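Local coordinates for CBS domain protein (Bacillus anthracis, PDB 3LQN), which is of unknown function but carries a tandem pair of CBS domains, a module that in many relatives senses adenosine nucleotides, at residues P52-L63 with F118-F128. Numbering follows the deposited sequence. Where two conformers were deposited one is given.
Sequences PVLDPMYKLHGL and FICAVNEDGYF
In the tandem CBS pair, equivalent beta hairpins of the two repeats pack against each other through inward-facing side chains, and just past their type I turns, Asp55 to Tyr58 and Asn123 to Gly126, Lys59 and Tyr127 pair in a single beta bridge. Phe128 N donates to Tyr58 O (2.9 Å, 171° at the hydrogen), and the longer bond from Leu60 N ends on Gly126 O at 3.3 Å. Lys59 runs alongside the second turn: NZ reaches Asp125 O at 3.0 Å, in the carbonyl plane, while CE lies over one face of the Tyr127 ring, 3.7 Å from CZ, and NZ adds a cation-pi contact. Asp55 OD1 shapes the first turn, accepting Met57 N, an Asx turn, and on the opposite face of its carboxylate Lys59 N. Beneath the bridge the side chains are apolar. A chi1 of 173° swings the Phe128 ring away from its own N and lays one face on Pro52 CG, 3.6 Å from CZ, while CB meets Leu54 CD2. Leu60 CD2 presses on Cys120 CB (3.5 Å, tight) and touches Val122 CG1; Leu63 CD2 touches both Cys120 SG and the Phe118 ring, 3.7 Å from CE1. Strands 60-63 and 118-122, from different sheets, run antiparallel with axes 9.1 Å apart. Val99 of strand 99-101 touches Leu60 and Val122, Ile131 of strand 128-133 meets Phe118, and helix 106-115 covers Ile119 through Met112 and Thr113.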
loop_
_atom_site.group_PDB
_atom_site.type_symbol
_atom_site.label_atom_id
_atom_site.label_comp_id
_atom_site.label_asym_id
_atom_site.label_seq_id
_atom_site.Cartn_x
_atom_site.Cartn_y
_atom_site.Cartn_z
ATOM N N PRO A 52 3.559 4.873 -12.463
ATOM C CA PRO A 52 3.112 4.639 -13.831
ATOM C C PRO A 52 4.261 4.292 -14.756
ATOM O O PRO A 52 5.403 4.738 -14.546
ATOM C CB PRO A 52 2.541 6.014 -14.264
ATOM C CG PRO A 52 3.309 7.034 -13.392
ATOM C CD PRO A 52 3.437 6.299 -12.057
ATOM N N VAL A 53 3.943 3.435 -15.721
ATOM C CA VAL A 53 4.796 3.212 -16.892
ATOM C C VAL A 53 4.321 4.062 -18.075
ATOM O O VAL A 53 3.189 3.897 -18.516
ATOM C CB VAL A 53 4.757 1.710 -17.248
ATOM C CG1 VAL A 53 5.777 1.424 -18.361
ATOM C CG2 VAL A 53 5.032 0.843 -15.963
ATOM N N LEU A 54 5.162 4.959 -18.603
ATOM C CA LEU A 54 4.758 5.937 -19.610
ATOM C C LEU A 54 5.528 5.679 -20.899
ATOM O O LEU A 54 6.591 5.081 -20.866
ATOM C CB LEU A 54 5.085 7.377 -19.160
ATOM C CG LEU A 54 4.408 7.798 -17.825
ATOM C CD1 LEU A 54 4.815 9.285 -17.586
ATOM C CD2 LEU A 54 2.878 7.616 -17.855
ATOM N N ASP A 55 4.970 6.121 -22.003
ATOM C CA ASP A 55 5.714 6.128 -23.276
ATOM C C ASP A 55 6.422 7.446 -23.479
ATOM O O ASP A 55 6.362 8.347 -22.606
ATOM C CB ASP A 55 4.824 5.710 -24.478
ATOM C CG ASP A 55 3.688 6.639 -24.752
ATOM O OD1 ASP A 55 3.752 7.867 -24.495
ATOM O OD2 ASP A 55 2.699 6.146 -25.307
ATOM N N PRO A 56 7.105 7.599 -24.638
ATOM C CA PRO A 56 7.831 8.871 -24.787
ATOM C C PRO A 56 6.931 10.094 -24.961
ATOM O O PRO A 56 7.407 11.223 -24.864
ATOM C CB PRO A 56 8.670 8.636 -26.062
ATOM C CG PRO A 56 8.941 7.190 -26.060
ATOM C CD PRO A 56 7.683 6.531 -25.476
ATOM N N MET A 57 5.639 9.897 -25.208
ATOM C CA MET A 57 4.731 11.007 -25.273
ATOM C C MET A 57 4.013 11.277 -23.943
ATOM O O MET A 57 3.053 12.040 -23.891
ATOM C CB MET A 57 3.778 10.767 -26.404
ATOM C CG MET A 57 4.627 10.336 -27.628
ATOM S SD MET A 57 3.530 9.787 -28.853
ATOM C CE MET A 57 2.444 11.191 -28.932
ATOM N N TYR A 58 4.515 10.614 -22.915
ATOM C CA TYR A 58 3.986 10.757 -21.576
ATOM C C TYR A 58 2.525 10.258 -21.534
ATOM O O TYR A 58 1.681 10.767 -20.784
ATOM C CB TYR A 58 4.166 12.220 -21.132
ATOM C CG TYR A 58 5.587 12.565 -20.677
ATOM C CD1 TYR A 58 5.940 12.449 -19.339
ATOM C CD2 TYR A 58 6.557 13.028 -21.573
ATOM C CE1 TYR A 58 7.202 12.764 -18.903
ATOM C CE2 TYR A 58 7.828 13.360 -21.136
ATOM C CZ TYR A 58 8.138 13.221 -19.795
ATOM O OH TYR A 58 9.383 13.543 -19.320
ATOM N N LYS A 59 2.249 9.224 -22.334
ATOM C CA LYS A 59 0.983 8.507 -22.280
ATOM C C LYS A 59 1.121 7.288 -21.393
ATOM O O LYS A 59 2.173 6.670 -21.318
ATOM C CB LYS A 59 0.486 8.154 -23.694
ATOM C CG LYS A 59 -0.020 9.425 -24.380
ATOM C CD LYS A 59 -0.407 9.257 -25.837
ATOM C CE LYS A 59 -0.883 10.602 -26.360
ATOM N NZ LYS A 59 -1.992 10.422 -27.342
ATOM N N LEU A 60 0.042 6.951 -20.706
ATOM C CA LEU A 60 0.008 5.883 -19.729
ATOM C C LEU A 60 -0.118 4.512 -20.395
ATOM O O LEU A 60 -1.035 4.290 -21.193
ATOM C CB LEU A 60 -1.190 6.152 -18.781
ATOM C CG LEU A 60 -1.310 5.120 -17.685
ATOM C CD1 LEU A 60 -0.038 5.166 -16.729
ATOM C CD2 LEU A 60 -2.655 5.321 -16.933
ATOM N N HIS A 61 0.820 3.616 -20.086
ATOM C CA HIS A 61 0.821 2.215 -20.542
ATOM C C HIS A 61 0.443 1.207 -19.474
ATOM O O HIS A 61 -0.105 0.149 -19.756
ATOM C CB HIS A 61 2.190 1.854 -21.103
ATOM C CG HIS A 61 2.380 2.299 -22.512
ATOM N ND1 HIS A 61 2.806 1.444 -23.503
ATOM C CD2 HIS A 61 2.154 3.490 -23.102
ATOM C CE1 HIS A 61 2.863 2.109 -24.647
ATOM N NE2 HIS A 61 2.470 3.349 -24.434
ATOM N N GLY A 62 0.736 1.511 -18.231
ATOM C CA GLY A 62 0.461 0.561 -17.197
ATOM C C GLY A 62 1.026 1.057 -15.908
ATOM O O GLY A 62 1.469 2.186 -15.841
ATOM N N LEU A 63 1.033 0.197 -14.910
ATOM C CA LEU A 63 1.568 0.537 -13.583
ATOM C C LEU A 63 2.611 -0.507 -13.234
ATOM O O LEU A 63 2.452 -1.675 -13.608
ATOM C CB LEU A 63 0.507 0.407 -12.502
ATOM C CG LEU A 63 -0.325 1.586 -11.990
ATOM C CD1 LEU A 63 -1.204 1.134 -10.781
ATOM C CD2 LEU A 63 0.575 2.737 -11.595
ATOM N N PHE A 118 -4.473 2.793 -5.752
ATOM C CA PHE A 118 -4.301 3.982 -6.535
ATOM C C PHE A 118 -4.509 3.894 -8.020
ATOM O O PHE A 118 -4.312 2.877 -8.710
ATOM C CB PHE A 118 -3.127 4.870 -6.070
ATOM C CG PHE A 118 -1.872 4.760 -6.892
ATOM C CD1 PHE A 118 -1.871 5.078 -8.254
ATOM C CD2 PHE A 118 -0.672 4.430 -6.280
ATOM C CE1 PHE A 118 -0.689 5.001 -9.002
ATOM C CE2 PHE A 118 0.484 4.383 -6.993
ATOM C CZ PHE A 118 0.482 4.676 -8.373
ATOM N N ILE A 119 -4.947 5.037 -8.484
ATOM C CA ILE A 119 -5.634 5.119 -9.726
ATOM C C ILE A 119 -4.954 6.237 -10.458
ATOM O O ILE A 119 -4.675 7.294 -9.882
ATOM C CB ILE A 119 -7.060 5.518 -9.455
ATOM C CG1 ILE A 119 -7.782 4.394 -8.690
ATOM C CG2 ILE A 119 -7.780 5.906 -10.769
ATOM C CD1 ILE A 119 -8.972 4.919 -7.840
ATOM N N CYS A 120 -4.722 6.006 -11.736
ATOM C CA CYS A 120 -4.090 6.999 -12.543
ATOM C C CYS A 120 -5.162 7.849 -13.188
ATOM O O CYS A 120 -6.178 7.338 -13.630
ATOM C CB CYS A 120 -3.268 6.307 -13.643
ATOM S SG CYS A 120 -1.812 5.394 -13.007
ATOM N N ALA A 121 -4.876 9.140 -13.268
ATOM C CA ALA A 121 -5.692 10.116 -13.937
ATOM C C ALA A 121 -5.044 10.404 -15.271
ATOM O O ALA A 121 -3.850 10.597 -15.326
ATOM C CB ALA A 121 -5.730 11.368 -13.121
ATOM N N VAL A 122 -5.851 10.474 -16.336
ATOM C CA VAL A 122 -5.355 10.833 -17.654
ATOM C C VAL A 122 -6.269 11.924 -18.220
ATOM O O VAL A 122 -7.386 12.120 -17.730
ATOM C CB VAL A 122 -5.362 9.633 -18.587
ATOM C CG1 VAL A 122 -4.386 8.525 -18.056
ATOM C CG2 VAL A 122 -6.761 9.103 -18.728
ATOM N N ASN A 123 -5.773 12.664 -19.197
ATOM C CA ASN A 123 -6.644 13.622 -19.888
ATOM C C ASN A 123 -7.320 12.971 -21.069
ATOM O O ASN A 123 -7.154 11.774 -21.299
ATOM C CB ASN A 123 -5.970 14.972 -20.206
ATOM C CG ASN A 123 -4.984 14.912 -21.374
ATOM O OD1 ASN A 123 -4.799 13.876 -22.009
ATOM N ND2 ASN A 123 -4.344 16.045 -21.651
ATOM N N GLU A 124 -8.122 13.752 -21.780
ATOM C CA GLU A 124 -8.807 13.286 -22.975
ATOM C C GLU A 124 -7.909 12.360 -23.809
ATOM O O GLU A 124 -8.315 11.255 -24.171
ATOM C CB GLU A 124 -9.285 14.499 -23.800
ATOM C CG GLU A 124 -8.222 15.613 -23.947
ATOM C CD GLU A 124 -8.750 16.929 -24.531
ATOM O OE1 GLU A 124 -9.848 16.937 -25.128
ATOM O OE2 GLU A 124 -8.052 17.958 -24.392
ATOM N N ASP A 125 -6.682 12.810 -24.075
ATOM C CA ASP A 125 -5.760 12.147 -25.009
ATOM C C ASP A 125 -4.853 11.089 -24.383
ATOM O O ASP A 125 -3.841 10.701 -24.986
ATOM C CB ASP A 125 -4.838 13.180 -25.680
ATOM C CG ASP A 125 -5.600 14.288 -26.396
ATOM O OD1 ASP A 125 -6.533 13.979 -27.168
ATOM O OD2 ASP A 125 -5.245 15.471 -26.194
ATOM N N GLY A 126 -5.177 10.643 -23.173
ATOM C CA GLY A 126 -4.404 9.579 -22.556
ATOM C C GLY A 126 -3.058 9.983 -21.970
ATOM O O GLY A 126 -2.289 9.121 -21.520
ATOM N N TYR A 127 -2.782 11.286 -21.950
ATOM C CA TYR A 127 -1.580 11.748 -21.289
ATOM C C TYR A 127 -1.792 11.484 -19.815
ATOM O O TYR A 127 -2.886 11.727 -19.291
ATOM C CB TYR A 127 -1.314 13.254 -21.510
ATOM C CG TYR A 127 -0.954 13.585 -22.967
ATOM C CD1 TYR A 127 0.324 13.333 -23.477
ATOM C CD2 TYR A 127 -1.903 14.124 -23.824
ATOM C CE1 TYR A 127 0.634 13.613 -24.833
ATOM C CE2 TYR A 127 -1.603 14.402 -25.160
ATOM C CZ TYR A 127 -0.341 14.144 -25.648
ATOM O OH TYR A 127 -0.082 14.446 -26.972
ATOM N N PHE A 128 -0.733 11.081 -19.135
ATOM C CA PHE A 128 -0.768 10.897 -17.683
ATOM C C PHE A 128 -0.798 12.275 -16.990
ATOM O O PHE A 128 0.012 13.130 -17.300
ATOM C CB PHE A 128 0.496 10.114 -17.292
ATOM C CG PHE A 128 0.687 9.982 -15.825
ATOM C CD1 PHE A 128 -0.248 9.310 -15.043
ATOM C CD2 PHE A 128 1.755 10.594 -15.208
ATOM C CE1 PHE A 128 -0.069 9.186 -13.656
ATOM C CE2 PHE A 128 1.917 10.501 -13.826
ATOM C CZ PHE A 128 1.010 9.798 -13.059
#